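Local coordinates for protein GH3 beta-N-acetylglucosaminidase (Paenibacillaceae, PDB 6K5J) that cleaves terminal beta-linked N-acetylglucosamine units, probably from chitin-derived sugars, as a glycoside hydrolase of family 3, at residues 11-14 against 15-19; 158-161 against 162-166; 253-256 against 257-261; 319-323 against 324-328. All coordinates share one frame; numbering follows the deposited sequence.

All four contacts are local, between residues a few positions apart on or beside a helix, and all fall within the family 3 N-terminal region of TIM-barrel type. They follow one another along the chain in numerical order. Contacts 1 and 4 lie about 12 Å apart between centres, at the starts of helices 13-19 and 323-339, which touch through a salt bridge from Lys16 NZ to Asp327 OD1. Contact 3, at the end of helix 249-258, lies about 19 Å from contact 4 between centres; contact 2, on helix 158-174, is about 36 Å from contact 4 between centres. The contacts thus belong to four separate helices, two of them directly joined.

Contact 1 of 4, residues 11-14 against 15-19; sequences LTLK and QKVGQ
Gln15 folds its side chain back over the start of its own helix, so that OE1 takes the backbone N-H of Thr12 at 2.9 Å while Thr12 OG1 accepts from Gln15 N at 3.1 Å. This reciprocal pair is a capping box with Thr12 as N-cap of helix 13-19, shortly before strand 21-23. The amide oxygen is met in its carbonyl plane, on a lone pair, and the N-H points nearly straight at it (165°). With chi1 at 71°, OG1 of Thr12 sits between its backbone N and carbonyl carbon, which brings it over the N-H of Gln15.

The tight part lies around this box. The Leu11 and Gln15 side chains cross at about a right angle, CD2 of Leu11 resting 3.8 Å from CD of Gln15, and Lys16 runs extended past Leu11, its CG 3.8 Å from Leu11 CB and its CE 3.4 Å from Leu11 O. Its ammonium group forms a salt bridge with Asp327 on helix 323-339. Farther along, Leu13 CD1 meets Val17 CG2 more loosely at 4.2 Å, and both side chains lean on helix 302-317.

The solvent side belongs to Thr12 and Lys14, both exposed. Lys14 turns away, its chain bent at chi3 and chi4, and brushes Leu313 without reaching into the box.

The N-H groups of Thr12 and Gln15, at a helix start where the regular i to i-4 acceptors are missing, each gain a side-chain acceptor, and these two bonds together probably fix the first turn.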
ATOM      1  N   LEU A  11      29.173  13.823 -13.105  1.00 35.67           N
ATOM      2  CA  LEU A  11      28.120  13.394 -14.012  1.00 36.56           C
ATOM      3  C   LEU A  11      27.903  14.416 -15.119  1.00 32.14           C
ATOM      4  O   LEU A  11      28.019  15.626 -14.899  1.00 28.35           O
ATOM      5  CB  LEU A  11      26.820  13.187 -13.237  1.00 31.61           C
ATOM      6  CG  LEU A  11      26.951  12.195 -12.084  1.00 33.53           C
ATOM      7  CD1 LEU A  11      25.703  12.255 -11.214  1.00 36.18           C
ATOM      8  CD2 LEU A  11      27.174  10.793 -12.626  1.00 34.13           C
ATOM      9  N   THR A  12      27.595  13.916 -16.315  1.00 29.94           N
ATOM     10  CA  THR A  12      27.127  14.778 -17.390  1.00 31.82           C
ATOM     11  C   THR A  12      25.720  15.277 -17.084  1.00 31.92           C
ATOM     12  O   THR A  12      25.024  14.761 -16.203  1.00 28.31           O
ATOM     13  CB  THR A  12      27.119  14.027 -18.715  1.00 32.61           C
ATOM     14  OG1 THR A  12      26.069  13.052 -18.694  1.00 29.42           O
ATOM     15  CG2 THR A  12      28.454  13.323 -18.932  1.00 32.11           C
ATOM     16  N   LEU A  13      25.297  16.290 -17.843  1.00 28.50           N
ATOM     17  CA  LEU A  13      23.943  16.801 -17.692  1.00 32.03           C
ATOM     18  C   LEU A  13      22.911  15.707 -17.928  1.00 29.00           C
ATOM     19  O   LEU A  13      21.917  15.620 -17.199  1.00 25.54           O
ATOM     20  CB  LEU A  13      23.706  17.968 -18.651  1.00 34.31           C
ATOM     21  CG  LEU A  13      22.297  18.562 -18.607  1.00 32.16           C
ATOM     22  CD1 LEU A  13      21.914  18.925 -17.181  1.00 29.29           C
ATOM     23  CD2 LEU A  13      22.203  19.787 -19.513  1.00 35.44           C
ATOM     24  N   LYS A  14      23.122  14.865 -18.943  1.00 25.96           N
ATOM     25  CA  LYS A  14      22.152  13.807 -19.210  1.00 26.74           C
ATOM     26  C   LYS A  14      22.118  12.792 -18.070  1.00 26.38           C
ATOM     27  O   LYS A  14      21.052  12.258 -17.737  1.00 23.72           O
ATOM     28  CB  LYS A  14      22.467  13.116 -20.539  1.00 32.98           C
ATOM     29  CG  LYS A  14      21.677  13.668 -21.725  1.00 42.52           C
ATOM     30  CD  LYS A  14      21.757  12.743 -22.947  1.00 47.34           C
ATOM     31  CE  LYS A  14      20.943  11.448 -22.749  1.00 50.60           C
ATOM     32  NZ  LYS A  14      19.515  11.687 -22.342  1.00 49.08           N
ATOM     33  N   GLN A  15      23.273  12.502 -17.462  1.00 25.02           N
ATOM     34  CA  GLN A  15      23.278  11.614 -16.301  1.00 26.48           C
ATOM     35  C   GLN A  15      22.579  12.253 -15.107  1.00 24.47           C
ATOM     36  O   GLN A  15      21.897  11.565 -14.341  1.00 24.28           O
ATOM     37  CB  GLN A  15      24.701  11.243 -15.914  1.00 27.07           C
ATOM     38  CG  GLN A  15      25.379  10.224 -16.794  1.00 26.88           C
ATOM     39  CD  GLN A  15      26.828  10.054 -16.387  1.00 35.90           C
ATOM     40  OE1 GLN A  15      27.594  11.022 -16.369  1.00 33.23           O
ATOM     41  NE2 GLN A  15      27.204   8.834 -16.022  1.00 38.62           N
ATOM     42  N   LYS A  16      22.780  13.554 -14.894  1.00 25.55           N
ATOM     43  CA  LYS A  16      22.111  14.215 -13.776  1.00 25.39           C
ATOM     44  C   LYS A  16      20.604  14.190 -13.964  1.00 24.44           C
ATOM     45  O   LYS A  16      19.856  13.884 -13.025  1.00 23.98           O
ATOM     46  CB  LYS A  16      22.603  15.656 -13.624  1.00 27.29           C
ATOM     47  CG  LYS A  16      24.082  15.796 -13.270  1.00 26.26           C
ATOM     48  CD  LYS A  16      24.421  17.267 -13.056  1.00 28.64           C
ATOM     49  CE  LYS A  16      25.923  17.489 -12.981  1.00 38.71           C
ATOM     50  NZ  LYS A  16      26.232  18.933 -12.793  1.00 30.91           N
ATOM     51  N   VAL A  17      20.140  14.487 -15.178  1.00 22.84           N
ATOM     52  CA  VAL A  17      18.704  14.476 -15.434  1.00 22.33           C
ATOM     53  C   VAL A  17      18.154  13.068 -15.255  1.00 22.00           C
ATOM     54  O   VAL A  17      17.081  12.874 -14.674  1.00 21.02           O
ATOM     55  CB  VAL A  17      18.408  15.051 -16.833  1.00 25.83           C
ATOM     56  CG1 VAL A  17      17.025  14.612 -17.331  1.00 27.95           C
ATOM     57  CG2 VAL A  17      18.509  16.579 -16.806  1.00 27.32           C
ATOM     58  N   GLY A  18      18.887  12.063 -15.741  1.00 21.45           N
ATOM     59  CA  GLY A  18      18.437  10.687 -15.583  1.00 23.90           C
ATOM     60  C   GLY A  18      18.280  10.266 -14.131  1.00 23.11           C
ATOM     61  O   GLY A  18      17.384   9.477 -13.806  1.00 20.73           O
ATOM     62  N   GLN A  19      19.137  10.785 -13.242  1.00 20.35           N
ATOM     63  CA  GLN A  19      19.028  10.463 -11.819  1.00 22.21           C
ATOM     64  C   GLN A  19      17.662  10.832 -11.254  1.00 20.92           C
ATOM     65  O   GLN A  19      17.214  10.224 -10.276  1.00 22.50           O
ATOM     66  CB  GLN A  19      20.117  11.181 -11.021  1.00 25.33           C
ATOM     67  CG  GLN A  19      21.469  10.513 -11.082  1.00 24.94           C
ATOM     68  CD  GLN A  19      21.436   9.090 -10.557  1.00 23.40           C
ATOM     69  OE1 GLN A  19      21.219   8.856  -9.364  1.00 26.21           O
ATOM     70  NE2 GLN A  19      21.639   8.130 -11.453  1.00 23.17           N
TER

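Contact 2 of 4, residues 158-161 against 162-166; sequences AELV and ARLGT
Glu159 and Arg163, one helical turn apart, form the ionic part of this contact. Arg163 presents its guanidinium side-on: NE reaches Glu159 OE2 at 2.8 Å, and NH2 reaches OE1 at 3.1 Å with a nearly straight N-H (169°). The two bonds differ in approach, since OE1 is met on its syn lone pair whereas OE2 is met from above the carboxylate plane, the two flat groups being turned 31° apart. A bend at chi2 (-88°) curls the glutamate round toward its partner. The remaining nitrogen, NH1, binds Gly109 O in the run before helix 111-127. A leucine in place of Arg163 would probably leave the Glu159 carboxylate without its counter-charge and the Gly109 carbonyl without this donor.

Helix 158-174 is the crossover of a beta-alpha-beta unit between parallel strands 132-133 and 178-184, and its backbone bonds are regular, such as Leu164 N to Leu160 O at 3.0 Å. Thr166 OG1 adds a second donor to Ala162 O, at 3.0 Å.

The apolar contacts sit beside the ion pair: Leu160 CD1 touches Leu164 CD1 at 3.9 Å and also lies 3.4 Å from Arg163 NH2. Val161 and Leu164 are buried, Val161 against Pro215 and Leu164 against Ala111 and Ala114.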
ATOM      1  N   ALA A 158      -4.172  11.079  14.258  1.00 22.16           N
ATOM      2  CA  ALA A 158      -2.769  11.405  14.044  1.00 20.99           C
ATOM      3  C   ALA A 158      -1.874  10.648  15.016  1.00 22.93           C
ATOM      4  O   ALA A 158      -0.783  10.201  14.645  1.00 22.25           O
ATOM      5  CB  ALA A 158      -2.554  12.913  14.187  1.00 21.65           C
ATOM      6  N   GLU A 159      -2.324  10.487  16.264  1.00 20.95           N
ATOM      7  CA  GLU A 159      -1.487   9.848  17.277  1.00 23.80           C
ATOM      8  C   GLU A 159      -1.174   8.401  16.908  1.00 22.16           C
ATOM      9  O   GLU A 159      -0.022   7.962  16.992  1.00 21.46           O
ATOM     10  CB  GLU A 159      -2.172   9.916  18.641  1.00 25.76           C
ATOM     11  CG  GLU A 159      -1.283   9.492  19.794  1.00 34.98           C
ATOM     12  CD  GLU A 159      -1.318   7.994  20.070  1.00 35.38           C
ATOM     13  OE1 GLU A 159      -2.234   7.291  19.575  1.00 37.43           O
ATOM     14  OE2 GLU A 159      -0.418   7.515  20.796  1.00 43.33           O
ATOM     15  N   LEU A 160      -2.199   7.638  16.522  1.00 21.01           N
ATOM     16  CA  LEU A 160      -1.989   6.230  16.192  1.00 21.94           C
ATOM     17  C   LEU A 160      -1.122   6.081  14.948  1.00 19.73           C
ATOM     18  O   LEU A 160      -0.187   5.272  14.924  1.00 19.87           O
ATOM     19  CB  LEU A 160      -3.334   5.534  15.988  1.00 21.97           C
ATOM     20  CG  LEU A 160      -3.213   4.059  15.586  1.00 22.18           C
ATOM     21  CD1 LEU A 160      -2.737   3.242  16.771  1.00 20.89           C
ATOM     22  CD2 LEU A 160      -4.544   3.529  15.044  1.00 22.75           C
ATOM     23  N   VAL A 161      -1.420   6.861  13.906  1.00 19.91           N
ATOM     24  CA  VAL A 161      -0.660   6.783  12.657  1.00 16.84           C
ATOM     25  C   VAL A 161       0.792   7.186  12.879  1.00 17.70           C
ATOM     26  O   VAL A 161       1.711   6.547  12.352  1.00 17.26           O
ATOM     27  CB  VAL A 161      -1.344   7.638  11.570  1.00 18.05           C
ATOM     28  CG1 VAL A 161      -0.431   7.835  10.362  1.00 16.55           C
ATOM     29  CG2 VAL A 161      -2.655   6.984  11.125  1.00 18.15           C
ATOM     30  N   ALA A 162       1.033   8.232  13.680  1.00 18.94           N
ATOM     31  CA  ALA A 162       2.416   8.626  13.939  1.00 19.62           C
ATOM     32  C   ALA A 162       3.156   7.564  14.745  1.00 20.07           C
ATOM     33  O   ALA A 162       4.320   7.263  14.463  1.00 20.04           O
ATOM     34  CB  ALA A 162       2.469   9.973  14.675  1.00 20.35           C
ATOM     35  N   ARG A 163       2.496   7.000  15.758  1.00 20.21           N
ATOM     36  CA  ARG A 163       3.158   6.057  16.652  1.00 23.11           C
ATOM     37  C   ARG A 163       3.548   4.782  15.910  1.00 22.93           C
ATOM     38  O   ARG A 163       4.677   4.291  16.038  1.00 22.09           O
ATOM     39  CB  ARG A 163       2.232   5.741  17.835  1.00 23.77           C
ATOM     40  CG  ARG A 163       2.828   4.798  18.861  1.00 30.26           C
ATOM     41  CD  ARG A 163       2.086   4.874  20.200  1.00 33.33           C
ATOM     42  NE  ARG A 163       0.643   5.049  20.035  1.00 36.47           N
ATOM     43  CZ  ARG A 163      -0.215   4.042  19.906  1.00 30.28           C
ATOM     44  NH1 ARG A 163       0.236   2.796  19.900  1.00 31.78           N
ATOM     45  NH2 ARG A 163      -1.512   4.281  19.779  1.00 33.00           N
ATOM     46  N   LEU A 164       2.631   4.245  15.111  1.00 19.68           N
ATOM     47  CA  LEU A 164       2.936   3.033  14.357  1.00 17.87           C
ATOM     48  C   LEU A 164       3.773   3.345  13.122  1.00 17.82           C
ATOM     49  O   LEU A 164       4.683   2.581  12.777  1.00 18.63           O
ATOM     50  CB  LEU A 164       1.639   2.329  13.939  1.00 18.57           C
ATOM     51  CG  LEU A 164       1.028   1.313  14.902  1.00 22.60           C
ATOM     52  CD1 LEU A 164       0.875   1.885  16.305  1.00 22.20           C
ATOM     53  CD2 LEU A 164      -0.322   0.826  14.345  1.00 19.70           C
ATOM     54  N   GLY A 165       3.484   4.468  12.458  1.00 17.93           N
ATOM     55  CA  GLY A 165       4.163   4.778  11.209  1.00 17.22           C
ATOM     56  C   GLY A 165       5.650   5.026  11.364  1.00 20.39           C
ATOM     57  O   GLY A 165       6.439   4.604  10.516  1.00 18.96           O
ATOM     58  N   THR A 166       6.064   5.724  12.432  1.00 19.90           N
ATOM     59  CA  THR A 166       7.499   5.950  12.584  1.00 20.99           C
ATOM     60  C   THR A 166       8.228   4.663  12.915  1.00 19.37           C
ATOM     61  O   THR A 166       9.385   4.496  12.519  1.00 18.99           O
ATOM     62  CB  THR A 166       7.814   7.008  13.648  1.00 25.88           C
ATOM     63  OG1 THR A 166       7.248   6.629  14.908  1.00 23.32           O
ATOM     64  CG2 THR A 166       7.281   8.374  13.221  1.00 22.83           C
TER

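Contact 3 of 4, residues 253-256 against 257-261; sequences GLLR and GELGY
Leu255 and Tyr261 lie side by side and point the same way where helix 249-258 ends, in the beta-alpha-beta unit that joins strand 226-229 to strand 264-266. The methyl CD1 of Leu255 fits against the base of the tyrosine, 3.5 Å from Tyr261 CB, and both side chains bed on Ile220 and Val227. On the neighbouring residue, Leu254 CD1 is the bump: it sits in the angle between Glu258 CD, at 3.7 Å, and Leu259 CD1, at 3.9 Å. Glu258 itself is salt-bridged to Arg205.

The backbone here is wound wider than an alpha helix. Glu258 N bonds Gly253 O at 2.8 Å, a pi-type step of five residues, and Leu259 N repeats it to Leu254 O. Gly257 slips its CA within 3.1 Å of Gly253 O, a place where a beta carbon would clash. Gly260, at positive phi, then turns the chain out of the helix.

Arg256 bends at chi2 (-118°) and lays its chain along the Tyr261 carbonyl. Its NH1 hydrogen-bonds to two carbonyl oxygens, those of Gly263 and Tyr261, while NH2 pairs with Asp294. With a serine at this position, Asp294 would likely lose its charged mate and the Tyr261 and Gly263 carbonyls a shared donor. In the hydrogen bond to Tyr261 O, NH1 of Arg256 stands 3.2 Å away, not on a lone pair but 43° above the carbonyl plane.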
ATOM      1  N   GLY A 253       7.824  25.155   0.091  1.00 22.52           N
ATOM      2  CA  GLY A 253       7.370  25.969   1.199  1.00 24.42           C
ATOM      3  C   GLY A 253       7.142  25.178   2.466  1.00 26.54           C
ATOM      4  O   GLY A 253       7.802  25.404   3.482  1.00 26.07           O
ATOM      5  N   LEU A 254       6.218  24.221   2.404  1.00 24.86           N
ATOM      6  CA  LEU A 254       5.778  23.539   3.613  1.00 22.81           C
ATOM      7  C   LEU A 254       6.718  22.398   3.991  1.00 25.70           C
ATOM      8  O   LEU A 254       7.199  22.336   5.127  1.00 23.70           O
ATOM      9  CB  LEU A 254       4.347  23.043   3.412  1.00 24.17           C
ATOM     10  CG  LEU A 254       3.667  22.182   4.469  1.00 28.34           C
ATOM     11  CD1 LEU A 254       3.571  22.922   5.791  1.00 29.86           C
ATOM     12  CD2 LEU A 254       2.279  21.784   3.971  1.00 25.20           C
ATOM     13  N   LEU A 255       6.991  21.484   3.053  1.00 24.42           N
ATOM     14  CA  LEU A 255       7.799  20.307   3.374  1.00 20.85           C
ATOM     15  C   LEU A 255       9.264  20.675   3.599  1.00 22.12           C
ATOM     16  O   LEU A 255       9.864  20.289   4.609  1.00 23.31           O
ATOM     17  CB  LEU A 255       7.675  19.274   2.252  1.00 22.25           C
ATOM     18  CG  LEU A 255       8.489  17.978   2.360  1.00 20.21           C
ATOM     19  CD1 LEU A 255       8.280  17.294   3.718  1.00 17.50           C
ATOM     20  CD2 LEU A 255       8.067  17.035   1.222  1.00 18.25           C
ATOM     21  N   ARG A 256       9.870  21.381   2.645  1.00 22.45           N
ATOM     22  CA  ARG A 256      11.279  21.744   2.760  1.00 23.08           C
ATOM     23  C   ARG A 256      11.484  22.913   3.715  1.00 22.34           C
ATOM     24  O   ARG A 256      12.447  22.923   4.487  1.00 26.52           O
ATOM     25  CB  ARG A 256      11.842  22.098   1.386  1.00 27.24           C
ATOM     26  CG  ARG A 256      11.657  20.995   0.352  1.00 29.16           C
ATOM     27  CD  ARG A 256      12.985  20.515  -0.108  1.00 26.39           C
ATOM     28  NE  ARG A 256      12.895  19.569  -1.209  1.00 27.14           N
ATOM     29  CZ  ARG A 256      13.310  18.313  -1.132  1.00 23.52           C
ATOM     30  NH1 ARG A 256      13.823  17.856   0.009  1.00 21.78           N
ATOM     31  NH2 ARG A 256      13.221  17.522  -2.189  1.00 19.17           N
ATOM     32  N   GLY A 257      10.608  23.904   3.661  1.00 24.60           N
ATOM     33  CA  GLY A 257      10.784  25.107   4.451  1.00 24.33           C
ATOM     34  C   GLY A 257      10.274  24.953   5.866  1.00 24.78           C
ATOM     35  O   GLY A 257      11.071  24.879   6.805  1.00 28.73           O
ATOM     36  N   GLU A 258       8.949  24.892   6.026  1.00 25.82           N
ATOM     37  CA  GLU A 258       8.368  24.830   7.362  1.00 26.22           C
ATOM     38  C   GLU A 258       8.818  23.583   8.109  1.00 28.79           C
ATOM     39  O   GLU A 258       9.114  23.648   9.307  1.00 26.73           O
ATOM     40  CB  GLU A 258       6.842  24.872   7.285  1.00 24.97           C
ATOM     41  CG  GLU A 258       6.260  26.175   6.738  1.00 26.25           C
ATOM     42  CD  GLU A 258       4.762  26.274   6.967  1.00 29.54           C
ATOM     43  OE1 GLU A 258       4.299  25.911   8.064  1.00 31.03           O
ATOM     44  OE2 GLU A 258       4.036  26.712   6.053  1.00 34.06           O
ATOM     45  N   LEU A 259       8.856  22.433   7.429  1.00 24.67           N
ATOM     46  CA  LEU A 259       9.181  21.168   8.070  1.00 23.65           C
ATOM     47  C   LEU A 259      10.659  20.816   7.980  1.00 25.87           C
ATOM     48  O   LEU A 259      11.085  19.832   8.597  1.00 25.88           O
ATOM     49  CB  LEU A 259       8.326  20.035   7.462  1.00 24.56           C
ATOM     50  CG  LEU A 259       6.880  19.865   7.953  1.00 26.91           C
ATOM     51  CD1 LEU A 259       6.128  21.167   8.183  1.00 33.23           C
ATOM     52  CD2 LEU A 259       6.073  18.966   7.017  1.00 27.72           C
ATOM     53  N   GLY A 260      11.447  21.590   7.236  1.00 21.58           N
ATOM     54  CA  GLY A 260      12.887  21.386   7.201  1.00 25.46           C
ATOM     55  C   GLY A 260      13.358  20.107   6.536  1.00 27.28           C
ATOM     56  O   GLY A 260      14.476  19.656   6.793  1.00 22.77           O
ATOM     57  N   TYR A 261      12.543  19.497   5.690  1.00 21.16           N
ATOM     58  CA  TYR A 261      12.916  18.212   5.116  1.00 22.33           C
ATOM     59  C   TYR A 261      13.899  18.404   3.965  1.00 22.18           C
ATOM     60  O   TYR A 261      13.567  19.040   2.964  1.00 22.98           O
ATOM     61  CB  TYR A 261      11.683  17.461   4.632  1.00 20.88           C
ATOM     62  CG  TYR A 261      12.024  16.055   4.222  1.00 20.57           C
ATOM     63  CD1 TYR A 261      12.573  15.171   5.139  1.00 19.18           C
ATOM     64  CD2 TYR A 261      11.849  15.627   2.909  1.00 22.75           C
ATOM     65  CE1 TYR A 261      12.902  13.866   4.773  1.00 19.89           C
ATOM     66  CE2 TYR A 261      12.174  14.331   2.530  1.00 20.34           C
ATOM     67  CZ  TYR A 261      12.697  13.459   3.467  1.00 19.19           C
ATOM     68  OH  TYR A 261      13.023  12.175   3.102  1.00 20.81           O
TER
HETATM   69  O   HOH W   1      15.195  22.041   3.188  1.00 40.14           O

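Contact 4 of 4, residues 319-323 against 324-328; sequences GRISE and ERIDR
Ser322 OG takes the backbone N-H of Arg325 at 3.1 Å, and so caps the start of helix 323-339. A chi1 of 80° tucks the hydroxyl back over the serine's own main chain, facing the N-H of Arg325; it also lies 3.3 Å from Arg325 CB. Behind it, CG2 of Ile321 touches two side chains of the first turn, 3.8 Å from Ile326 CG1 and 3.9 Å from Arg325 CG. The two isoleucines cross at about a right angle. Glu323 and Asp327 run side by side, with OE2 of Glu323 and OD2 of Asp327 4.3 Å apart; Lys16 is ion-paired with Asp327, which probably eases this approach of like charges.

The arrangement is an N-cap at the end of a helix-to-helix loop. Helix 302-317 stops just before it in a Schellman motif, with Gly319 at positive phi, and the chain needs few residues to start the next helix.

Further out, a water bonds Ser322 OG at 2.7 Å and donates to Glu324 OE1, tying the cap to a second pair. That carboxylate is gripped side-on by Arg328, whose NH2 meets Glu324 OE1 at 2.7 Å on its syn lone pair and whose NE meets OE2 at 2.9 Å; the carboxylate carbon lies in the guanidinium plane. Arg325 CD rests over one face of the Arg328 guanidinium, toward its rim. Arg325 is itself anchored by Ser329 OG and Val289 O, and Ile321 packs on helix 281-291 through Val286 and Val289.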
ATOM      1  N   GLY A 319      16.859  26.995 -19.856  1.00 22.21           N
ATOM      2  CA  GLY A 319      16.999  27.901 -18.733  1.00 23.38           C
ATOM      3  C   GLY A 319      15.843  27.917 -17.758  1.00 26.03           C
ATOM      4  O   GLY A 319      15.817  28.783 -16.876  1.00 24.67           O
ATOM      5  N   ARG A 320      14.873  27.008 -17.896  1.00 22.18           N
ATOM      6  CA  ARG A 320      13.737  26.991 -16.980  1.00 24.76           C
ATOM      7  C   ARG A 320      14.086  26.387 -15.632  1.00 25.70           C
ATOM      8  O   ARG A 320      13.525  26.801 -14.613  1.00 27.00           O
ATOM      9  CB  ARG A 320      12.569  26.208 -17.579  1.00 26.01           C
ATOM     10  CG  ARG A 320      11.817  26.920 -18.674  1.00 27.94           C
ATOM     11  CD  ARG A 320      10.668  26.026 -19.168  1.00 31.69           C
ATOM     12  NE  ARG A 320       9.696  25.782 -18.100  1.00 37.20           N
ATOM     13  CZ  ARG A 320       8.719  24.877 -18.162  1.00 41.05           C
ATOM     14  NH1 ARG A 320       8.592  24.109 -19.237  1.00 39.92           N
ATOM     15  NH2 ARG A 320       7.879  24.732 -17.146  1.00 38.30           N
ATOM     16  N   ILE A 321      14.963  25.388 -15.613  1.00 24.24           N
ATOM     17  CA  ILE A 321      15.469  24.781 -14.386  1.00 25.06           C
ATOM     18  C   ILE A 321      16.967  25.034 -14.336  1.00 24.20           C
ATOM     19  O   ILE A 321      17.677  24.779 -15.317  1.00 24.53           O
ATOM     20  CB  ILE A 321      15.158  23.273 -14.317  1.00 22.30           C
ATOM     21  CG1 ILE A 321      13.636  23.039 -14.287  1.00 23.31           C
ATOM     22  CG2 ILE A 321      15.830  22.643 -13.101  1.00 24.33           C
ATOM     23  CD1 ILE A 321      13.231  21.531 -14.373  1.00 25.35           C
ATOM     24  N   SER A 322      17.434  25.542 -13.199  1.00 24.50           N
ATOM     25  CA  SER A 322      18.804  25.998 -13.025  1.00 28.53           C
ATOM     26  C   SER A 322      19.755  24.841 -12.736  1.00 29.51           C
ATOM     27  O   SER A 322      19.358  23.742 -12.337  1.00 26.81           O
ATOM     28  CB  SER A 322      18.888  27.027 -11.893  1.00 30.49           C
ATOM     29  OG  SER A 322      18.897  26.395 -10.619  1.00 29.32           O
ATOM     30  N   GLU A 323      21.043  25.124 -12.933  1.00 26.74           N
ATOM     31  CA  GLU A 323      22.085  24.138 -12.681  1.00 26.16           C
ATOM     32  C   GLU A 323      22.135  23.749 -11.212  1.00 24.78           C
ATOM     33  O   GLU A 323      22.242  22.563 -10.881  1.00 28.82           O
ATOM     34  CB  GLU A 323      23.437  24.688 -13.135  1.00 28.62           C
ATOM     35  CG  GLU A 323      24.618  23.801 -12.745  1.00 31.95           C
ATOM     36  CD  GLU A 323      25.925  24.265 -13.367  1.00 37.57           C
ATOM     37  OE1 GLU A 323      25.950  25.379 -13.936  1.00 38.35           O
ATOM     38  OE2 GLU A 323      26.921  23.511 -13.294  1.00 38.13           O
ATOM     39  N   GLU A 324      22.081  24.740 -10.311  1.00 26.72           N
ATOM     40  CA  GLU A 324      22.062  24.435  -8.883  1.00 32.19           C
ATOM     41  C   GLU A 324      20.861  23.565  -8.524  1.00 28.01           C
ATOM     42  O   GLU A 324      20.982  22.619  -7.737  1.00 26.61           O
ATOM     43  CB  GLU A 324      22.054  25.732  -8.064  1.00 30.31           C
ATOM     44  CG  GLU A 324      22.046  25.538  -6.536  1.00 36.82           C
ATOM     45  CD  GLU A 324      20.657  25.272  -5.945  1.00 34.01           C
ATOM     46  OE1 GLU A 324      19.639  25.768  -6.491  1.00 34.14           O
ATOM     47  OE2 GLU A 324      20.587  24.558  -4.925  1.00 34.91           O
ATOM     48  N   ARG A 325      19.693  23.876  -9.086  1.00 27.36           N
ATOM     49  CA  ARG A 325      18.485  23.129  -8.751  1.00 27.33           C
ATOM     50  C   ARG A 325      18.649  21.648  -9.063  1.00 26.00           C
ATOM     51  O   ARG A 325      18.346  20.791  -8.225  1.00 23.88           O
ATOM     52  CB  ARG A 325      17.284  23.713  -9.494  1.00 26.69           C
ATOM     53  CG  ARG A 325      15.979  22.986  -9.215  1.00 24.00           C
ATOM     54  CD  ARG A 325      15.551  23.078  -7.744  1.00 25.85           C
ATOM     55  NE  ARG A 325      14.448  22.152  -7.489  1.00 25.16           N
ATOM     56  CZ  ARG A 325      14.616  20.856  -7.241  1.00 22.74           C
ATOM     57  NH1 ARG A 325      15.837  20.348  -7.182  1.00 21.04           N
ATOM     58  NH2 ARG A 325      13.563  20.068  -7.041  1.00 21.89           N
ATOM     59  N   ILE A 326      19.164  21.330 -10.255  1.00 23.20           N
ATOM     60  CA  ILE A 326      19.389  19.937 -10.635  1.00 24.80           C
ATOM     61  C   ILE A 326      20.386  19.273  -9.697  1.00 27.01           C
ATOM     62  O   ILE A 326      20.169  18.144  -9.232  1.00 20.87           O
ATOM     63  CB  ILE A 326      19.871  19.846 -12.093  1.00 25.25           C
ATOM     64  CG1 ILE A 326      18.765  20.293 -13.046  1.00 28.10           C
ATOM     65  CG2 ILE A 326      20.279  18.424 -12.400  1.00 26.58           C
ATOM     66  CD1 ILE A 326      17.721  19.213 -13.315  1.00 32.86           C
ATOM     67  N   ASP A 327      21.516  19.949  -9.437  1.00 24.35           N
ATOM     68  CA  ASP A 327      22.520  19.405  -8.520  1.00 27.28           C
ATOM     69  C   ASP A 327      21.947  19.187  -7.125  1.00 21.89           C
ATOM     70  O   ASP A 327      22.379  18.273  -6.421  1.00 24.45           O
ATOM     71  CB  ASP A 327      23.735  20.335  -8.415  1.00 27.55           C
ATOM     72  CG  ASP A 327      24.568  20.384  -9.685  1.00 32.34           C
ATOM     73  OD1 ASP A 327      24.541  19.420 -10.477  1.00 27.59           O
ATOM     74  OD2 ASP A 327      25.278  21.398  -9.874  1.00 31.75           O
ATOM     75  N   ARG A 328      21.027  20.051  -6.691  1.00 21.72           N
ATOM     76  CA  ARG A 328      20.405  19.892  -5.380  1.00 25.47           C
ATOM     77  C   ARG A 328      19.725  18.529  -5.258  1.00 24.64           C
ATOM     78  O   ARG A 328      19.959  17.795  -4.293  1.00 23.57           O
ATOM     79  CB  ARG A 328      19.410  21.029  -5.135  1.00 28.00           C
ATOM     80  CG  ARG A 328      19.034  21.261  -3.681  1.00 29.89           C
ATOM     81  CD  ARG A 328      17.790  22.153  -3.573  1.00 33.71           C
ATOM     82  NE  ARG A 328      17.970  23.400  -4.315  1.00 33.95           N
ATOM     83  CZ  ARG A 328      16.975  24.193  -4.700  1.00 33.42           C
ATOM     84  NH1 ARG A 328      15.725  23.881  -4.400  1.00 32.06           N
ATOM     85  NH2 ARG A 328      17.231  25.299  -5.392  1.00 33.79           N
TER
HETATM   86  O   HOH W   2      18.932  27.744  -8.266  1.00 39.52           O